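Local coordinates for protein beta-d-glucoside glucohydrolase (Hypocrea jecorina, PDB 3ZZ1) that probably hydrolyses terminal, non-reducing beta-D-glucosyl residues, releasing beta-D-glucose, as a family 3 glycoside hydrolase of cellulose degradation, at residues A[39-44]-A[307-312]; A[71-76]-A[98-103]; A[59-62]-A[66-69]; A[35-40]-A[235-240]; A[52-57]-A[294-299]. One frame throughout, in Å; residues are numbered along the deposited sequence. Where two conformers were deposited one is given.

In the fold
From the N terminus, the loop after helix 25-32 opens two long closures. Interaction 4 carries it to the loop after strand 232-235; interaction 1, sharing Gly39 and Gly40, carries it on to the glycosylated segment before helix 320-329. Interaction 5 starts at 52-57, within the span of interaction 1, and ends on helix 282-298; its segments alternate with those of interaction 4, so these two cross. Within all three spans lie two short closures in series: interaction 3 folds the end of strand 58-60 onto 66-69, then interaction 2 fixes 71-76 to helix 87-103. Interactions 1 and 4 join loop to loop, 2 and 5 join loops to helices, and 3 joins a turn to a strand end.

Interaction 1: A[39-44]-A[307-312]; sequences GGPCVG and PSFNIS. With NAG (2-acetamido-2-deoxy-beta-D-glucopyranose), chain B.
The ring of Phe309 packs against Pro41 and Cys42, which both lie on the same side of its plane, and carries nearly all of this contact. Its CG stands anti to the backbone N (chi1 173°), which sends the ring out toward 39-44. The sulfur of Cys42, tied by a disulfide to Cys58, makes a sulfur-aromatic contact over one face: SG is 3.8 Å from the Phe309 centroid and 19° off the ring normal, displaced to the CD1 side with SG to CD1 at 3.6 Å. On that same side, Pro41 meets the CD2, CE2 and CZ part of the ring, its CB 3.6 Å from Phe309 CE2 and its carbonyl O 3.5 Å from Phe309 CZ. With an alanine at Phe309, the disulfide sulfur would probably lose its aromatic cover and Pro41 would be left without its apolar partner. Next, Asn310 faces the other way and bears the glycan, its ND2 bonded to C1 of the N-acetylglucosamine. Its OD1 stays turned to the protein and accepts from Ser312 N at 2.8 Å, an Asx turn likely to limit rotation of the sugar-bearing amide. Ile311 extends toward Val66 and Tyr68, and its carbonyl accepts from Ser69. Ser312 O approaches the sugar C6 at 3.8 Å. The segment runs from helix 282-298 toward helix 320-329 past the sheet's outermost strand 44-45 and its neighbour 58-60, where Phe309 also touches Cys58 and Gln60; Asn310 pairs through its backbone with Ser104 just after helix 87-103, and Gly44 bonds to Leu59, in a classic beta bulge with Val43.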
# COMPACT_ATOMS: atom_id res chain seq x y z
N GLY A 39 2.80 19.33 -19.87
CA GLY A 39 3.56 20.52 -20.24
C GLY A 39 5.06 20.30 -20.33
O GLY A 39 5.76 21.02 -21.04
N GLY A 40 5.55 19.30 -19.59
CA GLY A 40 6.96 18.92 -19.66
C GLY A 40 7.10 17.46 -20.05
O GLY A 40 6.12 16.80 -20.40
N PRO A 41 8.34 16.93 -19.99
CA PRO A 41 8.59 15.54 -20.36
C PRO A 41 8.10 14.52 -19.31
O PRO A 41 7.83 13.37 -19.65
CB PRO A 41 10.12 15.49 -20.47
CG PRO A 41 10.61 16.56 -19.57
CD PRO A 41 9.58 17.66 -19.68
N CYS A 42 7.96 14.95 -18.06
CA CYS A 42 7.54 14.07 -16.98
C CYS A 42 6.04 14.21 -16.70
O CYS A 42 5.37 15.05 -17.31
CB CYS A 42 8.37 14.33 -15.71
SG CYS A 42 10.14 14.45 -16.06
N VAL A 43 5.51 13.37 -15.81
CA VAL A 43 4.11 13.46 -15.39
C VAL A 43 3.84 14.83 -14.77
O VAL A 43 2.79 15.42 -14.99
CB VAL A 43 3.73 12.32 -14.40
CG1 VAL A 43 2.31 12.51 -13.88
CG2 VAL A 43 3.86 10.96 -15.08
N GLY A 44 4.81 15.33 -14.00
CA GLY A 44 4.76 16.68 -13.47
C GLY A 44 6.11 17.36 -13.65
O GLY A 44 7.15 16.70 -13.56
N PRO A 307 21.37 11.84 -13.00
CA PRO A 307 21.08 11.45 -14.38
C PRO A 307 20.00 12.32 -15.00
O PRO A 307 19.11 12.81 -14.30
CB PRO A 307 20.60 10.00 -14.24
CG PRO A 307 21.22 9.52 -12.97
CD PRO A 307 21.15 10.72 -12.07
N SER A 308 20.08 12.51 -16.31
CA SER A 308 19.09 13.27 -17.05
C SER A 308 17.86 12.40 -17.26
O SER A 308 17.94 11.17 -17.19
CB SER A 308 19.66 13.72 -18.39
OG SER A 308 19.99 12.59 -19.17
N PHE A 309 16.72 13.04 -17.51
CA PHE A 309 15.46 12.33 -17.70
C PHE A 309 15.46 11.51 -18.99
O PHE A 309 15.67 12.05 -20.07
CB PHE A 309 14.26 13.28 -17.68
CG PHE A 309 12.96 12.62 -18.05
CD1 PHE A 309 12.29 11.81 -17.13
CD2 PHE A 309 12.40 12.79 -19.32
CE1 PHE A 309 11.08 11.19 -17.46
CE2 PHE A 309 11.20 12.17 -19.66
CZ PHE A 309 10.53 11.37 -18.73
N ASN A 310 15.22 10.22 -18.85
CA ASN A 310 15.09 9.33 -19.99
C ASN A 310 14.44 8.02 -19.55
O ASN A 310 15.04 7.23 -18.83
CB ASN A 310 16.46 9.09 -20.64
CG ASN A 310 16.39 8.24 -21.89
OD1 ASN A 310 15.38 7.60 -22.18
ND2 ASN A 310 17.49 8.23 -22.64
N ILE A 311 13.20 7.82 -19.98
CA ILE A 311 12.45 6.61 -19.61
C ILE A 311 12.57 5.49 -20.65
O ILE A 311 11.83 4.50 -20.60
CB ILE A 311 10.96 6.92 -19.26
CG1 ILE A 311 10.33 7.83 -20.32
CG2 ILE A 311 10.86 7.53 -17.85
CD1 ILE A 311 8.84 7.99 -20.19
N SER A 312 13.52 5.62 -21.57
CA SER A 312 13.82 4.55 -22.52
C SER A 312 14.98 3.68 -22.02
O SER A 312 15.20 2.57 -22.54
CB SER A 312 14.11 5.10 -23.91
OG SER A 312 12.95 5.69 -24.47
C1 NAG B . 17.57 7.43 -23.83
C2 NAG B . 18.46 8.08 -24.89
C3 NAG B . 18.73 7.11 -26.05
C4 NAG B . 19.16 5.74 -25.54
C5 NAG B . 18.17 5.23 -24.51
C6 NAG B . 18.54 3.85 -23.95
C7 NAG B . 18.39 10.51 -25.19
C8 NAG B . 17.58 11.67 -25.68
N2 NAG B . 17.83 9.31 -25.32
O3 NAG B . 19.76 7.63 -26.85
O4 NAG B . 19.26 4.81 -26.60
O5 NAG B . 18.10 6.17 -23.46
O6 NAG B . 19.65 3.96 -23.08
O7 NAG B . 19.50 10.70 -24.71

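Interaction 2: A[71-76]-A[98-103]; sequences GSTAFT and GEEVKA
Glu100 holds Thr73 by two direct hydrogen bonds, one to each oxygen of its carboxylate. Thr73 N gives to OE1 at 2.8 Å and is nearly straight (168°), while Thr73 OG1 gives to OE2 at 2.6 Å. Both oxygens use their syn lone pairs, so one residue grips the group as a pair of prongs. The Thr73 hydroxyl lies beside its backbone N (chi1 -61°), which puts both donors on the same side. A water adds a third link, donating to Glu100 OE1 at 2.6 Å and to Thr73 O at 2.9 Å. From outside, His319 bonds to OE2, so both carboxylate oxygens of this buried group have more than one polar partner. Van der Waals contacts complete the surround: Phe75 brings CE1 to within 3.9 Å of Glu100 CD, the ring and carboxylate planes 59° apart, and the methyl of Thr73 lies over the centre of that ring's face. Ser72 CB comes to 3.5 Å from Glu100 OE1. The result is a buried helix carboxylate pinning a loop: helix 87-103 of the barrel-like domain holds 71-76, whose Ala74 in turn bonds to Ser507 and Gln508 of the C-terminal domain.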
# COMPACT_ATOMS: atom_id res chain seq x y z
N GLY A 71 11.97 0.57 -20.16
CA GLY A 71 13.10 -0.19 -19.64
C GLY A 71 13.12 -0.33 -18.13
O GLY A 71 14.19 -0.44 -17.53
N SER A 72 11.94 -0.33 -17.52
CA SER A 72 11.83 -0.39 -16.06
C SER A 72 11.16 -1.67 -15.58
O SER A 72 10.47 -2.36 -16.35
CB SER A 72 11.07 0.83 -15.54
OG SER A 72 9.77 0.87 -16.11
N THR A 73 11.38 -1.97 -14.30
CA THR A 73 10.74 -3.09 -13.64
C THR A 73 9.32 -2.72 -13.23
O THR A 73 9.07 -1.59 -12.79
CB THR A 73 11.56 -3.54 -12.40
OG1 THR A 73 12.88 -3.95 -12.82
CG2 THR A 73 10.89 -4.68 -11.65
N ALA A 74 8.40 -3.66 -13.41
CA ALA A 74 7.07 -3.57 -12.83
C ALA A 74 7.08 -4.29 -11.49
O ALA A 74 6.99 -5.52 -11.42
CB ALA A 74 6.05 -4.20 -13.76
N PHE A 75 7.22 -3.52 -10.41
CA PHE A 75 7.23 -4.10 -9.07
C PHE A 75 5.82 -4.52 -8.67
O PHE A 75 4.84 -4.09 -9.28
CB PHE A 75 7.84 -3.13 -8.05
CG PHE A 75 9.31 -2.88 -8.27
CD1 PHE A 75 9.74 -1.85 -9.12
CD2 PHE A 75 10.27 -3.66 -7.63
CE1 PHE A 75 11.09 -1.61 -9.32
CE2 PHE A 75 11.63 -3.43 -7.82
CZ PHE A 75 12.04 -2.40 -8.68
N THR A 76 5.73 -5.40 -7.68
CA THR A 76 4.44 -5.80 -7.15
C THR A 76 3.76 -4.57 -6.56
O THR A 76 4.45 -3.67 -6.07
CB THR A 76 4.58 -6.88 -6.05
OG1 THR A 76 5.30 -6.33 -4.93
CG2 THR A 76 5.30 -8.11 -6.58
N GLY A 98 13.67 3.20 -6.01
CA GLY A 98 14.53 4.38 -5.94
C GLY A 98 15.63 4.35 -6.98
O GLY A 98 15.85 5.34 -7.70
N GLU A 99 16.32 3.21 -7.07
CA GLU A 99 17.41 3.03 -8.04
C GLU A 99 16.97 3.27 -9.48
O GLU A 99 17.66 3.96 -10.24
CB GLU A 99 18.03 1.63 -7.90
CG GLU A 99 19.00 1.51 -6.74
CD GLU A 99 19.50 0.10 -6.50
OE1 GLU A 99 19.41 -0.74 -7.42
OE2 GLU A 99 19.99 -0.18 -5.39
N GLU A 100 15.81 2.71 -9.84
CA GLU A 100 15.27 2.84 -11.20
C GLU A 100 14.80 4.25 -11.51
O GLU A 100 15.00 4.74 -12.62
CB GLU A 100 14.14 1.83 -11.43
CG GLU A 100 14.60 0.39 -11.23
CD GLU A 100 13.80 -0.63 -12.01
OE1 GLU A 100 12.82 -0.26 -12.68
OE2 GLU A 100 14.18 -1.83 -11.96
N VAL A 101 14.19 4.90 -10.51
CA VAL A 101 13.72 6.28 -10.65
C VAL A 101 14.88 7.24 -10.91
O VAL A 101 14.82 8.04 -11.86
CB VAL A 101 12.88 6.72 -9.42
CG1 VAL A 101 12.49 8.18 -9.52
CG2 VAL A 101 11.63 5.85 -9.30
N LYS A 102 15.93 7.16 -10.09
CA LYS A 102 17.11 8.00 -10.26
C LYS A 102 17.80 7.70 -11.59
O LYS A 102 18.17 8.62 -12.33
CB LYS A 102 18.09 7.80 -9.09
CG LYS A 102 19.30 8.73 -9.11
CD LYS A 102 19.95 8.81 -7.74
CE LYS A 102 21.26 9.58 -7.78
NZ LYS A 102 22.36 8.76 -8.35
N ALA A 103 17.95 6.41 -11.89
CA ALA A 103 18.59 5.98 -13.13
C ALA A 103 17.84 6.49 -14.36
O ALA A 103 18.44 6.64 -15.43
CB ALA A 103 18.73 4.46 -13.16
O HOH W 1 10.51 0.82 -12.17

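Interaction 3: A[59-62]-A[66-69]; sequences LQDG and VRYS
The guanidinium of Arg67 takes Asp61 OD2 at its edge and Tyr68 OH over the centre of one face. The ring of Tyr68 lies with Arg67 CG 3.7 Å above the centre of its own face, and its edge meets the end of the Gln60 side chain. Residues 66-69 form a type II beta turn that folds back on the end of strand 58-60 in the barrel-like N-terminal domain. The side chains of Asp61 and Arg67 run side by side, pointing the same way; CB of Asp61 touches Arg67 CD at 3.6 Å. The salt bridge, NH1 to OD2 at 2.9 Å, is bent (141°) and reaches OD2 from its anti side, the two planes turned 43° apart. Arg67 is extended from CG to NE, which carries its head along Asp61, and its NH2 forms a second salt bridge, to Asp370. A leucine in place of Arg67 would probably leave both Asp61 and Asp370 without this cationic mate and uncover the hydroxyl end of Tyr68. The peptide bond joining Asp61 to Gly62 is cis. The carbonyl of that cis peptide, Asp61 O, accepts from Arg67 N at 2.8 Å, with the donor standing well above the carbonyl plane and not on a lone pair.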
# COMPACT_ATOMS: atom_id res chain seq x y z
N LEU A 59 8.67 14.98 -11.90
CA LEU A 59 7.80 14.14 -11.07
C LEU A 59 7.16 13.06 -11.92
O LEU A 59 6.61 13.35 -12.98
CB LEU A 59 6.73 14.99 -10.38
CG LEU A 59 7.21 16.11 -9.46
CD1 LEU A 59 7.33 17.44 -10.20
CD2 LEU A 59 6.25 16.24 -8.29
N GLN A 60 7.23 11.82 -11.45
CA GLN A 60 6.70 10.67 -12.19
C GLN A 60 5.98 9.69 -11.28
O GLN A 60 6.38 9.46 -10.14
CB GLN A 60 7.83 9.94 -12.92
CG GLN A 60 7.40 9.08 -14.11
CD GLN A 60 7.34 9.86 -15.42
OE1 GLN A 60 7.12 9.29 -16.49
NE2 GLN A 60 7.54 11.17 -15.34
N ASP A 61 4.90 9.10 -11.81
CA ASP A 61 4.26 7.95 -11.19
C ASP A 61 5.20 6.74 -11.32
O ASP A 61 6.08 6.73 -12.18
CB ASP A 61 2.93 7.65 -11.88
CG ASP A 61 1.84 8.64 -11.50
OD1 ASP A 61 1.69 8.94 -10.29
OD2 ASP A 61 1.13 9.12 -12.40
N GLY A 62 5.06 5.74 -10.45
CA GLY A 62 4.19 5.77 -9.28
C GLY A 62 4.65 4.78 -8.22
O GLY A 62 5.83 4.43 -8.17
N VAL A 66 8.37 2.99 -12.38
CA VAL A 66 8.40 4.15 -13.26
C VAL A 66 7.33 4.01 -14.34
O VAL A 66 7.36 3.08 -15.14
CB VAL A 66 9.80 4.32 -13.93
CG1 VAL A 66 9.86 5.60 -14.73
CG2 VAL A 66 10.91 4.30 -12.88
N ARG A 67 6.39 4.95 -14.36
CA ARG A 67 5.32 4.97 -15.36
C ARG A 67 5.82 5.47 -16.71
O ARG A 67 6.67 6.37 -16.77
CB ARG A 67 4.16 5.84 -14.89
CG ARG A 67 2.87 5.69 -15.70
CD ARG A 67 1.83 6.66 -15.18
NE ARG A 67 0.54 6.49 -15.83
CZ ARG A 67 -0.52 7.27 -15.61
NH1 ARG A 67 -0.44 8.28 -14.75
NH2 ARG A 67 -1.65 7.04 -16.26
N TYR A 68 5.28 4.88 -17.78
CA TYR A 68 5.58 5.22 -19.18
C TYR A 68 6.97 4.77 -19.65
O TYR A 68 7.35 5.00 -20.79
CB TYR A 68 5.38 6.72 -19.47
CG TYR A 68 4.00 7.25 -19.15
CD1 TYR A 68 2.86 6.73 -19.75
CD2 TYR A 68 3.85 8.31 -18.25
CE1 TYR A 68 1.60 7.24 -19.45
CE2 TYR A 68 2.61 8.82 -17.94
CZ TYR A 68 1.48 8.29 -18.55
OH TYR A 68 0.25 8.80 -18.24
N SER A 69 7.71 4.11 -18.77
CA SER A 69 9.04 3.64 -19.11
C SER A 69 8.96 2.33 -19.88
O SER A 69 8.06 1.52 -19.67
CB SER A 69 9.88 3.47 -17.85
OG SER A 69 11.15 2.92 -18.16

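Interaction 4: A[35-40]-A[235-240]; sequences VGWNGG and TDWNAQ
Trp237 meets Trp37 in an edge-to-face pair, each tryptophan being the second residue of a type II beta turn, Gly36 to Gly39 and Asp236 to Ala239. The second turn follows strand 232-235 of the barrel-like domain, at the C-terminal end of the strand, the side on which TIM barrels carry their active sites; the first belongs to the loop after helix 25-32. From CB outward, Trp237 begins at the outer rim of the Trp37 indole, CB lying 3.9 Å from Trp37 CZ3. The next contact atom, CD1, lies over the face, 4.0 Å from the plane of Trp37 and offset toward the rim, so the five-membered ring of Trp237 presents its edge to the six-membered ring of Trp37. The centroids are 5.2 Å apart and the planes 75° from one another. At NE1 the indole turns polar and donates to Val43 O, which satisfies its nitrogen. Farther on, CZ2 packs on Gly44 CA at 3.8 Å, and Met201 of strand 199-202 also touches the side chain. Trp37, with CG anti to the backbone N (chi1 -164°), turns one face of its six-membered ring to Trp237, while at the rim of that ring Asn238 CB lies in plane, 4.0 Å from Trp37 CZ3. The amide beyond that CB turns to Asn264, to which OD1 is hydrogen-bonded. Both turns are closed by backbone bonds, Gly39 N to Gly36 O and Ala239 N to Asp236 O. Trp237 is steadied at its base as well, since its N donates to Asp236 OD1 at 2.7 Å.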
# COMPACT_ATOMS: atom_id res chain seq x y z
N VAL A 35 4.17 23.34 -14.89
CA VAL A 35 4.17 24.00 -16.21
C VAL A 35 2.88 23.78 -17.00
O VAL A 35 2.59 24.52 -17.95
CB VAL A 35 5.40 23.60 -17.06
CG1 VAL A 35 6.68 24.18 -16.47
CG2 VAL A 35 5.52 22.08 -17.21
N GLY A 36 2.10 22.78 -16.60
CA GLY A 36 0.83 22.45 -17.25
C GLY A 36 0.69 20.96 -17.47
O GLY A 36 1.69 20.23 -17.52
N TRP A 37 -0.55 20.50 -17.60
CA TRP A 37 -0.85 19.09 -17.89
C TRP A 37 -0.16 18.68 -19.19
O TRP A 37 -0.41 19.28 -20.24
CB TRP A 37 -2.36 18.88 -17.99
CG TRP A 37 -2.81 17.44 -17.90
CD1 TRP A 37 -2.53 16.44 -18.79
CD2 TRP A 37 -3.62 16.86 -16.88
NE1 TRP A 37 -3.12 15.27 -18.38
CE2 TRP A 37 -3.79 15.49 -17.21
CE3 TRP A 37 -4.23 17.35 -15.72
CZ2 TRP A 37 -4.54 14.62 -16.41
CZ3 TRP A 37 -4.97 16.48 -14.93
CH2 TRP A 37 -5.12 15.13 -15.28
N ASN A 38 0.70 17.67 -19.11
CA ASN A 38 1.58 17.25 -20.22
C ASN A 38 2.45 18.39 -20.75
O ASN A 38 2.79 18.43 -21.94
CB ASN A 38 0.77 16.61 -21.36
CG ASN A 38 0.14 15.28 -20.96
OD1 ASN A 38 0.74 14.48 -20.25
ND2 ASN A 38 -1.08 15.05 -21.43
N GLY A 39 2.80 19.33 -19.87
CA GLY A 39 3.56 20.52 -20.24
C GLY A 39 5.06 20.30 -20.33
O GLY A 39 5.76 21.02 -21.04
N GLY A 40 5.55 19.30 -19.59
CA GLY A 40 6.96 18.92 -19.66
C GLY A 40 7.10 17.46 -20.05
O GLY A 40 6.12 16.80 -20.40
N THR A 235 -0.59 18.91 -5.00
CA THR A 235 -1.95 18.49 -5.28
C THR A 235 -1.91 17.19 -6.07
O THR A 235 -0.95 16.94 -6.81
CB THR A 235 -2.72 19.53 -6.14
OG1 THR A 235 -2.05 19.71 -7.40
CG2 THR A 235 -2.83 20.87 -5.44
N ASP A 236 -2.95 16.38 -5.92
CA ASP A 236 -3.22 15.33 -6.90
C ASP A 236 -3.54 16.08 -8.21
O ASP A 236 -3.63 17.31 -8.21
CB ASP A 236 -4.37 14.43 -6.44
CG ASP A 236 -4.34 13.05 -7.11
OD1 ASP A 236 -3.83 12.92 -8.24
OD2 ASP A 236 -4.86 12.10 -6.50
N TRP A 237 -3.67 15.36 -9.32
CA TRP A 237 -3.67 16.02 -10.63
C TRP A 237 -4.95 16.79 -10.92
O TRP A 237 -6.01 16.21 -11.18
CB TRP A 237 -3.29 15.01 -11.73
CG TRP A 237 -1.83 15.10 -12.16
CD1 TRP A 237 -1.35 15.18 -13.44
CD2 TRP A 237 -0.67 15.14 -11.30
NE1 TRP A 237 0.02 15.25 -13.44
CE2 TRP A 237 0.47 15.23 -12.14
CE3 TRP A 237 -0.48 15.10 -9.91
CZ2 TRP A 237 1.77 15.29 -11.64
CZ3 TRP A 237 0.82 15.16 -9.41
CH2 TRP A 237 1.93 15.26 -10.28
N ASN A 238 -4.84 18.12 -10.89
CA ASN A 238 -5.97 19.06 -10.98
C ASN A 238 -6.92 18.95 -9.77
O ASN A 238 -8.13 19.08 -9.91
CB ASN A 238 -6.73 18.93 -12.32
CG ASN A 238 -7.60 20.16 -12.62
OD1 ASN A 238 -7.14 21.29 -12.57
ND2 ASN A 238 -8.87 19.91 -12.95
N ALA A 239 -6.34 18.70 -8.60
CA ALA A 239 -7.09 18.66 -7.34
C ALA A 239 -7.14 20.02 -6.63
O ALA A 239 -7.67 20.13 -5.52
CB ALA A 239 -6.52 17.58 -6.42
N GLN A 240 -6.58 21.05 -7.27
CA GLN A 240 -6.61 22.42 -6.74
C GLN A 240 -7.86 23.15 -7.23
O GLN A 240 -8.27 22.99 -8.38
CB GLN A 240 -5.35 23.17 -7.19
CG GLN A 240 -5.13 24.53 -6.52
CD GLN A 240 -3.86 25.20 -6.99
OE1 GLN A 240 -3.31 24.86 -8.04
NE2 GLN A 240 -3.37 26.16 -6.22

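Interaction 5: A[52-57]-A[294-299]; sequences ISYPSL and AAWYLT
Trp296 and Tyr54 form a T-shaped pair in which the edge of Tyr54 meets the face of Trp296. Tyr54 CD1 lies 3.4 Å from Trp296 CD2, over the middle of the indole, and the planes are 85° apart, close to perpendicular; the Tyr54 and five-membered-ring centroids stand 4.7 Å from each other. Trp296 has CG anti to its backbone N (chi1 -174°), which carries the indole off the helix and into the 52-57 loop. Apolar packing adds Pro55, whose CD rests 3.6 Å from Trp296 CZ2. Two backbone carbonyls also approach the outer rim of the indole: Ser53 O is 3.4 Å from CZ2, and Ile52 O lies near the ring plane, 3.7 Å from CH2. No direct hydrogen bond spans the segments, but a water does. It donates to Ile52 O at 3.1 Å and meets Tyr297 OH at 2.6 Å, linking the loop to the next residue of the helix, whose ring has Trp296 CE3 over the centre of one face. Within the helical segment, Ala295 O takes both the N and the hydroxyl of Thr299, OG1 coming to 2.8 Å on a lone pair in the carbonyl plane, so the end of the helix is doubly held. Ser53 and Tyr54 make a G1 beta bulge against Ala49. The loop, between strands 44-45 and 58-60, lies along helix 282-298, with Ile52 on Leu293 and Tyr54 on Ile292 and Leu293; helix 8-20 touches Tyr297, while strand 154-160 meets Leu57 and Thr299 through Gln154.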
# COMPACT_ATOMS: atom_id res chain seq x y z
N ILE A 52 20.28 29.08 -8.64
CA ILE A 52 20.69 28.13 -7.60
C ILE A 52 20.90 26.72 -8.16
O ILE A 52 20.93 25.73 -7.41
CB ILE A 52 19.69 28.11 -6.42
CG1 ILE A 52 18.26 27.83 -6.92
CG2 ILE A 52 19.75 29.42 -5.65
CD1 ILE A 52 17.37 27.20 -5.88
N SER A 53 21.05 26.63 -9.49
CA SER A 53 21.25 25.37 -10.20
C SER A 53 20.13 24.35 -9.93
O SER A 53 20.36 23.14 -9.89
CB SER A 53 22.64 24.77 -9.90
OG SER A 53 23.67 25.62 -10.37
N TYR A 54 18.92 24.88 -9.74
CA TYR A 54 17.74 24.07 -9.52
C TYR A 54 17.13 23.70 -10.87
O TYR A 54 16.77 24.58 -11.65
CB TYR A 54 16.72 24.81 -8.66
CG TYR A 54 15.55 23.97 -8.21
CD1 TYR A 54 15.73 22.92 -7.30
CD2 TYR A 54 14.27 24.21 -8.69
CE1 TYR A 54 14.65 22.14 -6.89
CE2 TYR A 54 13.19 23.44 -8.27
CZ TYR A 54 13.38 22.41 -7.38
OH TYR A 54 12.31 21.65 -6.98
N PRO A 55 17.04 22.39 -11.17
CA PRO A 55 16.54 21.97 -12.47
C PRO A 55 15.02 22.09 -12.52
O PRO A 55 14.40 22.41 -11.51
CB PRO A 55 16.95 20.49 -12.53
CG PRO A 55 16.87 20.05 -11.11
CD PRO A 55 17.32 21.24 -10.29
N SER A 56 14.44 21.85 -13.69
CA SER A 56 13.01 21.63 -13.77
C SER A 56 12.77 20.33 -13.03
O SER A 56 13.23 19.27 -13.48
CB SER A 56 12.57 21.52 -15.23
OG SER A 56 11.23 21.06 -15.31
N LEU A 57 12.10 20.40 -11.88
CA LEU A 57 11.84 19.22 -11.06
C LEU A 57 10.98 18.24 -11.84
O LEU A 57 9.97 18.62 -12.43
CB LEU A 57 11.17 19.60 -9.73
CG LEU A 57 11.20 18.53 -8.63
CD1 LEU A 57 12.57 18.44 -7.96
CD2 LEU A 57 10.13 18.81 -7.59
N ALA A 294 14.22 22.34 0.34
CA ALA A 294 14.73 21.51 1.43
C ALA A 294 14.67 20.03 1.09
O ALA A 294 15.57 19.28 1.44
CB ALA A 294 13.98 21.78 2.72
N ALA A 295 13.61 19.62 0.40
CA ALA A 295 13.43 18.23 -0.02
C ALA A 295 14.49 17.83 -1.04
O ALA A 295 14.97 16.69 -1.05
CB ALA A 295 12.03 18.02 -0.59
N TRP A 296 14.84 18.79 -1.89
CA TRP A 296 15.86 18.64 -2.92
C TRP A 296 17.24 18.49 -2.27
O TRP A 296 18.03 17.61 -2.64
CB TRP A 296 15.79 19.87 -3.83
CG TRP A 296 16.68 19.87 -5.05
CD1 TRP A 296 16.67 18.98 -6.09
CD2 TRP A 296 17.66 20.87 -5.39
NE1 TRP A 296 17.61 19.34 -7.03
CE2 TRP A 296 18.22 20.50 -6.63
CE3 TRP A 296 18.12 22.03 -4.75
CZ2 TRP A 296 19.23 21.26 -7.25
CZ3 TRP A 296 19.12 22.78 -5.37
CH2 TRP A 296 19.67 22.39 -6.60
N TYR A 297 17.53 19.34 -1.28
CA TYR A 297 18.79 19.28 -0.55
C TYR A 297 18.90 18.05 0.34
O TYR A 297 19.98 17.48 0.48
CB TYR A 297 19.01 20.55 0.28
CG TYR A 297 19.44 21.75 -0.53
CD1 TYR A 297 20.65 21.77 -1.20
CD2 TYR A 297 18.63 22.89 -0.61
CE1 TYR A 297 21.06 22.88 -1.95
CE2 TYR A 297 19.02 24.00 -1.35
CZ TYR A 297 20.24 23.99 -2.02
OH TYR A 297 20.63 25.09 -2.75
N LEU A 298 17.77 17.67 0.94
CA LEU A 298 17.67 16.50 1.82
C LEU A 298 18.07 15.21 1.11
O LEU A 298 18.74 14.36 1.70
CB LEU A 298 16.25 16.36 2.38
CG LEU A 298 15.91 15.16 3.28
CD1 LEU A 298 16.40 15.36 4.70
CD2 LEU A 298 14.42 14.88 3.28
N THR A 299 17.65 15.08 -0.14
CA THR A 299 17.90 13.88 -0.94
C THR A 299 19.20 13.98 -1.73
O THR A 299 19.53 13.07 -2.50
CB THR A 299 16.75 13.61 -1.93
OG1 THR A 299 16.39 14.83 -2.59
CG2 THR A 299 15.53 13.06 -1.19
O HOH W 2 22.20 24.62 -4.82